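Transcriptional repressor, TetR family (Thermus thermophilus, PDB 3ANP) represses genes of fatty acid degradation as a dimeric TetR-family regulator that probably binds DNA through a helix-turn-helix and takes up lauroyl-CoA as its ligand. Local coordinates at residues Ser165-Arg168 against Trp169-Thr173; Leu186-Leu190 against Glu191-Val195; Leu126-Gly129 against Asp130-Ala133. All coordinates share one frame; numbering follows the deposited sequence.

Overall arrangement
All three contacts are short-range, each within a single run of chain, and together they sample three successive helices of the ligand-binding half: contact 3 opens helix 128-142, contact 1 lies near the end of helix 151-172 and contact 2 closes helix 178-191. Their centres stand 19 to 22 Å apart and none touches another, with nearest atoms about 7 to 8 Å from one another. Contact 3 lies nearest the acyl-CoA, the L128 side chain being about 4 Å from it; in contact 1, the side chain of L167 is about 7 Å from the acyl-CoA, while R168 approaches a bound lauric acid. Contacts 1 and 2 both touch the second subunit, whereas no other chain touches contact 3.

Contact 1. Residues Ser165-Arg168 against Trp169-Thr173; sequences SALR and WAAYT
R168 and Y172, one helical turn apart, carry the side-chain packing near the end of helix 151-172. With CG anti to the carbonyl carbon (chi1 -70°), R168 sends CB and CG past CD2 and CE2 of the tyrosine ring at a slant: R168 CB lies 4.0 Å from Y172 CD2, and R168 CG sits at a similar distance from Y172 CE2. The guanidinium and ring planes stand 69° apart. A171 CB lies over the centre of one face of the same ring, 3.8 Å above its plane. One residue before R168, L167 CD1 makes a looser apolar contact with A171 CB at 4.4 Å.

Backbone hydrogen bonds hold these groups in step. W169 N, A170 N and A171 N donate to the carbonyls of S165, A166 and L167 in the ordinary i to i+4 pattern. R168 O takes two donors, Y172 N at 2.8 Å and T173 N at 3.3 Å, the second lying in the carbonyl plane, so one acceptor serves both as the helix runs out.

R168 and Y172 send their polar ends to the second subunit, where R168 NH1 forms a salt bridge with D160 and Y172 OH hydrogen-bonds to the backbone O of N113, whereas W169 NE1 bonds to R176 O of its own chain. Without the ring and hydroxyl, as with an alanine at Y172, the N113 carbonyl of the second subunit would probably lose this partner, and a gap would open beside R168 CB and A171 CB.

The chemistry thus divides R168 and Y172 in two: their apolar parts pack within the helix, while the charged and hydroxyl ends bind across the dimer, with R168 also touching lauric acid.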
loop_
_atom_site.group_PDB
_atom_site.type_symbol
_atom_site.label_atom_id
_atom_site.label_comp_id
_atom_site.label_asym_id
_atom_site.label_seq_id
_atom_site.Cartn_x
_atom_site.Cartn_y
_atom_site.Cartn_z
ATOM N N SER A 165 -4.337 3.690 1.327
ATOM C CA SER A 165 -5.078 4.926 1.613
ATOM C C SER A 165 -5.542 4.994 3.069
ATOM O O SER A 165 -5.446 6.041 3.714
ATOM C CB SER A 165 -6.300 5.056 0.694
ATOM O OG SER A 165 -5.916 5.334 -0.645
ATOM N N ALA A 166 -6.058 3.876 3.574
ATOM C CA ALA A 166 -6.570 3.802 4.940
ATOM C C ALA A 166 -5.455 3.942 5.967
ATOM O O ALA A 166 -5.599 4.631 6.985
ATOM C CB ALA A 166 -7.309 2.477 5.147
ATOM N N LEU A 167 -4.337 3.285 5.692
ATOM C CA LEU A 167 -3.189 3.342 6.577
ATOM C C LEU A 167 -2.626 4.764 6.651
ATOM O O LEU A 167 -2.378 5.281 7.738
ATOM C CB LEU A 167 -2.106 2.370 6.088
ATOM C CG LEU A 167 -0.751 2.424 6.800
ATOM C CD1 LEU A 167 -0.962 2.449 8.300
ATOM C CD2 LEU A 167 0.083 1.202 6.384
ATOM N N ARG A 168 -2.429 5.400 5.500
ATOM C CA ARG A 168 -1.891 6.750 5.494
ATOM C C ARG A 168 -2.879 7.729 6.112
ATOM O O ARG A 168 -2.488 8.660 6.813
ATOM C CB ARG A 168 -1.513 7.168 4.075
ATOM C CG ARG A 168 -0.284 6.386 3.576
ATOM C CD ARG A 168 -0.060 6.516 2.080
ATOM N NE ARG A 168 0.452 7.828 1.700
ATOM C CZ ARG A 168 0.778 8.166 0.454
ATOM N NH1 ARG A 168 0.646 7.286 -0.534
ATOM N NH2 ARG A 168 1.236 9.391 0.199
ATOM N N TRP A 169 -4.162 7.496 5.871
ATOM C CA TRP A 169 -5.190 8.355 6.437
ATOM C C TRP A 169 -5.128 8.291 7.958
ATOM O O TRP A 169 -5.073 9.321 8.633
ATOM C CB TRP A 169 -6.575 7.903 5.982
ATOM C CG TRP A 169 -7.701 8.680 6.636
ATOM C CD1 TRP A 169 -8.209 9.891 6.234
ATOM C CD2 TRP A 169 -8.413 8.324 7.823
ATOM N NE1 TRP A 169 -9.191 10.310 7.101
ATOM C CE2 TRP A 169 -9.340 9.371 8.087
ATOM C CE3 TRP A 169 -8.360 7.230 8.695
ATOM C CZ2 TRP A 169 -10.208 9.353 9.192
ATOM C CZ3 TRP A 169 -9.232 7.212 9.807
ATOM C CH2 TRP A 169 -10.141 8.274 10.038
ATOM N N ALA A 170 -5.140 7.069 8.486
ATOM C CA ALA A 170 -5.130 6.848 9.929
ATOM C C ALA A 170 -3.840 7.259 10.613
ATOM O O ALA A 170 -3.865 7.792 11.720
ATOM C CB ALA A 170 -5.442 5.359 10.237
ATOM N N ALA A 171 -2.712 7.026 9.954
ATOM C CA ALA A 171 -1.425 7.356 10.546
ATOM C C ALA A 171 -0.946 8.794 10.366
ATOM O O ALA A 171 -0.229 9.322 11.221
ATOM C CB ALA A 171 -0.360 6.410 10.004
ATOM N N TYR A 172 -1.339 9.429 9.272
ATOM C CA TYR A 172 -0.842 10.776 8.992
ATOM C C TYR A 172 -1.841 11.894 8.735
ATOM O O TYR A 172 -1.552 13.040 9.046
ATOM C CB TYR A 172 0.094 10.727 7.777
ATOM C CG TYR A 172 1.079 9.581 7.800
ATOM C CD1 TYR A 172 1.991 9.443 8.850
ATOM C CD2 TYR A 172 1.101 8.638 6.776
ATOM C CE1 TYR A 172 2.900 8.395 8.880
ATOM C CE2 TYR A 172 2.009 7.579 6.790
ATOM C CZ TYR A 172 2.907 7.466 7.851
ATOM O OH TYR A 172 3.800 6.426 7.889
ATOM N N THR A 173 -2.994 11.585 8.147
ATOM C CA THR A 173 -3.953 12.635 7.806
ATOM C C THR A 173 -5.384 12.292 8.163
ATOM O O THR A 173 -6.265 12.295 7.299
ATOM C CB THR A 173 -3.917 12.923 6.291
ATOM O OG1 THR A 173 -4.346 11.758 5.575
ATOM C CG2 THR A 173 -2.517 13.285 5.842
#

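Contact 2. Residues Leu186-Leu190 against Glu191-Val195; sequences LRLLL and EGMLV
E191 lies beside R187, one turn earlier in helix 178-191, its carboxylate over one face of the guanidinium. E191 OE1 is 3.1 Å from R187 NE, a salt bridge in which the two planes stand 76° apart. Bends at chi2 and chi3 fold the arginine up beside the glutamate, so both side chains point the same way. OE1 also pairs with R146 of the second subunit, so the carboxylate is shared between two arginines. The backbone of E191 completes a regular turn, its N bonding to R187 O at 2.8 Å.

At G192 the helix stops. Its N still makes a weak bond to L188 O, but its phi of 91° swings the chain out of helical conformation, where any CB would press on the preceding carbonyl O. M193, a selenomethionine, then lays CG against L188 CD2 at 4.3 Å and packs on L189 of the second subunit. L194 and V195 lead onward, their carbonyls bonding to R196 of the second subunit.

A glycine with positive phi just after the last helical residue, the C' position, is a common way to end a helix, placed here at the dimer interface of a TetR-type ligand-binding domain.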
loop_
_atom_site.group_PDB
_atom_site.type_symbol
_atom_site.label_atom_id
_atom_site.label_comp_id
_atom_site.label_asym_id
_atom_site.label_seq_id
_atom_site.Cartn_x
_atom_site.Cartn_y
_atom_site.Cartn_z
ATOM N N LEU A 186 -11.465 3.904 -6.363
ATOM C CA LEU A 186 -12.437 3.115 -7.089
ATOM C C LEU A 186 -12.642 3.619 -8.519
ATOM O O LEU A 186 -12.544 2.851 -9.470
ATOM C CB LEU A 186 -13.766 3.125 -6.347
ATOM C CG LEU A 186 -14.890 2.380 -7.063
ATOM C CD1 LEU A 186 -14.512 0.904 -7.214
ATOM C CD2 LEU A 186 -16.178 2.527 -6.268
ATOM N N ARG A 187 -12.942 4.906 -8.664
ATOM C CA ARG A 187 -13.161 5.493 -9.982
ATOM C C ARG A 187 -11.936 5.320 -10.883
ATOM O O ARG A 187 -12.054 4.940 -12.050
ATOM C CB ARG A 187 -13.459 6.989 -9.851
ATOM C CG ARG A 187 -14.595 7.332 -8.904
ATOM C CD ARG A 187 -15.940 7.271 -9.588
ATOM N NE ARG A 187 -15.972 8.107 -10.784
ATOM C CZ ARG A 187 -17.077 8.411 -11.455
ATOM N NH1 ARG A 187 -18.252 7.951 -11.044
ATOM N NH2 ARG A 187 -17.006 9.163 -12.545
ATOM N N LEU A 188 -10.757 5.625 -10.355
ATOM C CA LEU A 188 -9.552 5.503 -11.164
ATOM C C LEU A 188 -9.288 4.084 -11.630
ATOM O O LEU A 188 -9.027 3.869 -12.818
ATOM C CB LEU A 188 -8.323 6.046 -10.422
ATOM C CG LEU A 188 -8.220 7.571 -10.341
ATOM C CD1 LEU A 188 -6.867 7.952 -9.754
ATOM C CD2 LEU A 188 -8.369 8.177 -11.744
ATOM N N LEU A 189 -9.365 3.103 -10.729
ATOM C CA LEU A 189 -9.103 1.736 -11.162
ATOM C C LEU A 189 -10.246 1.158 -11.991
ATOM O O LEU A 189 -10.016 0.428 -12.957
ATOM C CB LEU A 189 -8.831 0.811 -9.971
ATOM C CG LEU A 189 -8.045 -0.446 -10.365
ATOM C CD1 LEU A 189 -6.571 -0.054 -10.553
ATOM C CD2 LEU A 189 -8.168 -1.542 -9.291
ATOM N N LEU A 190 -11.483 1.473 -11.628
ATOM C CA LEU A 190 -12.610 0.941 -12.384
ATOM C C LEU A 190 -12.731 1.567 -13.782
ATOM O O LEU A 190 -12.835 0.847 -14.781
ATOM C CB LEU A 190 -13.914 1.152 -11.612
ATOM C CG LEU A 190 -15.210 0.564 -12.192
ATOM C CD1 LEU A 190 -15.123 -0.950 -12.203
ATOM C CD2 LEU A 190 -16.409 1.000 -11.340
ATOM N N GLU A 191 -12.706 2.900 -13.854
ATOM C CA GLU A 191 -12.848 3.595 -15.142
ATOM C C GLU A 191 -11.545 3.930 -15.851
ATOM O O GLU A 191 -11.510 4.006 -17.085
ATOM C CB GLU A 191 -13.625 4.900 -14.951
ATOM C CG GLU A 191 -14.980 4.716 -14.299
ATOM C CD GLU A 191 -15.650 6.050 -14.004
ATOM O OE1 GLU A 191 -14.984 6.937 -13.428
ATOM O OE2 GLU A 191 -16.842 6.209 -14.342
ATOM N N GLY A 192 -10.483 4.141 -15.076
ATOM C CA GLY A 192 -9.206 4.510 -15.661
ATOM C C GLY A 192 -9.073 6.026 -15.761
ATOM O O GLY A 192 -10.056 6.759 -15.580
HETATM N N MSE A 193 -7.860 6.503 -16.037
HETATM C CA MSE A 193 -7.603 7.942 -16.184
HETATM C C MSE A 193 -8.098 8.442 -17.539
HETATM O O MSE A 193 -8.465 9.612 -17.677
HETATM C CB MSE A 193 -6.095 8.231 -16.093
HETATM C CG MSE A 193 -5.438 7.711 -14.824
HETATM SE SE MSE A 193 -3.527 8.077 -14.903
HETATM C CE MSE A 193 -2.890 6.275 -15.170
ATOM N N LEU A 194 -8.096 7.559 -18.535
ATOM C CA LEU A 194 -8.535 7.934 -19.887
ATOM C C LEU A 194 -10.030 8.216 -19.922
ATOM O O LEU A 194 -10.825 7.495 -19.307
ATOM C CB LEU A 194 -8.197 6.829 -20.886
ATOM C CG LEU A 194 -6.705 6.678 -21.193
ATOM C CD1 LEU A 194 -6.458 5.343 -21.894
ATOM C CD2 LEU A 194 -6.244 7.845 -22.074
ATOM N N VAL A 195 -10.419 9.257 -20.655
ATOM C CA VAL A 195 -11.829 9.613 -20.731
ATOM C C VAL A 195 -12.675 8.523 -21.369
ATOM O O VAL A 195 -12.187 7.722 -22.182
ATOM C CB VAL A 195 -12.057 10.940 -21.513
ATOM C CG1 VAL A 195 -11.482 12.123 -20.707
ATOM C CG2 VAL A 195 -11.426 10.850 -22.892
#

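Contact 3. Residues Leu126-Gly129 against Asp130-Ala133; sequences LPLG and DLIA
L128 and I132 meet across the first turn of helix 128-142, where L128 CG stands 4.0 Å from I132 CD1. The leucine has CG anti to its own N (chi1 175°) and the isoleucine has CG1 anti to the carbonyl carbon (chi1 -70°), which sets the tip of the isoleucine, CD1, against the branch point of the leucine, CG, at an oblique crossing. L128 CD1 also comes within 4.4 Å of L131 CD2, so one leucine serves two later residues. A slighter contact joins P127 and D130: D130 OD2 lies 4.2 Å from P127 CB.

The backbone fixes this spacing. I132 N donates to L128 O at 3.0 Å, nearly in line with the carbonyl, and A133 N reaches G129 O at the same length. L131 N makes only a weak bond to P127 O. P127 occupies the N-cap position and centres an inverse gamma turn, in which L128 N bonds to L126 O at 2.8 Å; this turn joins the end of helix 116-125 to the new helix.

Farther out, L128 packs on A159 and Y162 of helix 151-172, I132 on F90 of helix 82-99, and P127 on L65 and R69 of helix 54-77. L126 and L128 both touch the dodecyl-CoA. A proline-led helix start thus forms part of the wall of the acyl-CoA pocket, within the all-helical ligand-binding domain of the TetR family.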
loop_
_atom_site.group_PDB
_atom_site.type_symbol
_atom_site.label_atom_id
_atom_site.label_comp_id
_atom_site.label_asym_id
_atom_site.label_seq_id
_atom_site.Cartn_x
_atom_site.Cartn_y
_atom_site.Cartn_z
ATOM N N LEU A 126 -7.629 -11.210 6.302
ATOM C CA LEU A 126 -8.332 -10.031 5.792
ATOM C C LEU A 126 -8.409 -10.020 4.256
ATOM O O LEU A 126 -7.996 -9.047 3.612
ATOM C CB LEU A 126 -7.589 -8.772 6.270
ATOM C CG LEU A 126 -7.252 -8.674 7.769
ATOM C CD1 LEU A 126 -6.192 -7.589 8.030
ATOM C CD2 LEU A 126 -8.550 -8.352 8.538
ATOM N N PRO A 127 -8.977 -11.076 3.656
ATOM C CA PRO A 127 -9.085 -11.179 2.195
ATOM C C PRO A 127 -10.111 -10.263 1.514
ATOM O O PRO A 127 -11.078 -10.724 0.910
ATOM C CB PRO A 127 -9.402 -12.655 1.996
ATOM C CG PRO A 127 -10.329 -12.918 3.157
ATOM C CD PRO A 127 -9.587 -12.250 4.307
ATOM N N LEU A 128 -9.873 -8.964 1.585
ATOM C CA LEU A 128 -10.767 -7.993 0.955
ATOM C C LEU A 128 -10.704 -8.117 -0.571
ATOM O O LEU A 128 -11.715 -7.948 -1.263
ATOM C CB LEU A 128 -10.363 -6.577 1.372
ATOM C CG LEU A 128 -11.122 -5.413 0.720
ATOM C CD1 LEU A 128 -12.636 -5.571 0.978
ATOM C CD2 LEU A 128 -10.580 -4.089 1.285
ATOM N N GLY A 129 -9.516 -8.406 -1.095
ATOM C CA GLY A 129 -9.364 -8.555 -2.536
ATOM C C GLY A 129 -10.360 -9.537 -3.136
ATOM O O GLY A 129 -10.977 -9.265 -4.177
ATOM N N ASP A 130 -10.517 -10.684 -2.481
ATOM C CA ASP A 130 -11.440 -11.708 -2.949
ATOM C C ASP A 130 -12.907 -11.272 -2.841
ATOM O O ASP A 130 -13.722 -11.634 -3.692
ATOM C CB ASP A 130 -11.209 -13.029 -2.200
ATOM C CG ASP A 130 -9.867 -13.672 -2.539
ATOM O OD1 ASP A 130 -9.296 -13.375 -3.614
ATOM O OD2 ASP A 130 -9.380 -14.486 -1.731
ATOM N N LEU A 131 -13.255 -10.502 -1.808
ATOM C CA LEU A 131 -14.633 -10.006 -1.697
ATOM C C LEU A 131 -14.905 -9.053 -2.888
ATOM O O LEU A 131 -15.971 -9.090 -3.528
ATOM C CB LEU A 131 -14.826 -9.256 -0.361
ATOM C CG LEU A 131 -16.188 -8.547 -0.184
ATOM C CD1 LEU A 131 -17.318 -9.520 -0.493
ATOM C CD2 LEU A 131 -16.333 -8.009 1.250
ATOM N N ILE A 132 -13.942 -8.192 -3.191
ATOM C CA ILE A 132 -14.117 -7.270 -4.324
ATOM C C ILE A 132 -14.285 -8.078 -5.619
ATOM O O ILE A 132 -15.130 -7.756 -6.465
ATOM C CB ILE A 132 -12.907 -6.309 -4.444
ATOM C CG1 ILE A 132 -12.921 -5.329 -3.265
ATOM C CG2 ILE A 132 -12.949 -5.544 -5.780
ATOM C CD1 ILE A 132 -11.635 -4.549 -3.102
ATOM N N ALA A 133 -13.507 -9.149 -5.759
ATOM C CA ALA A 133 -13.605 -9.983 -6.954
ATOM C C ALA A 133 -15.020 -10.533 -7.132
ATOM O O ALA A 133 -15.477 -10.716 -8.264
ATOM C CB ALA A 133 -12.596 -11.137 -6.888
#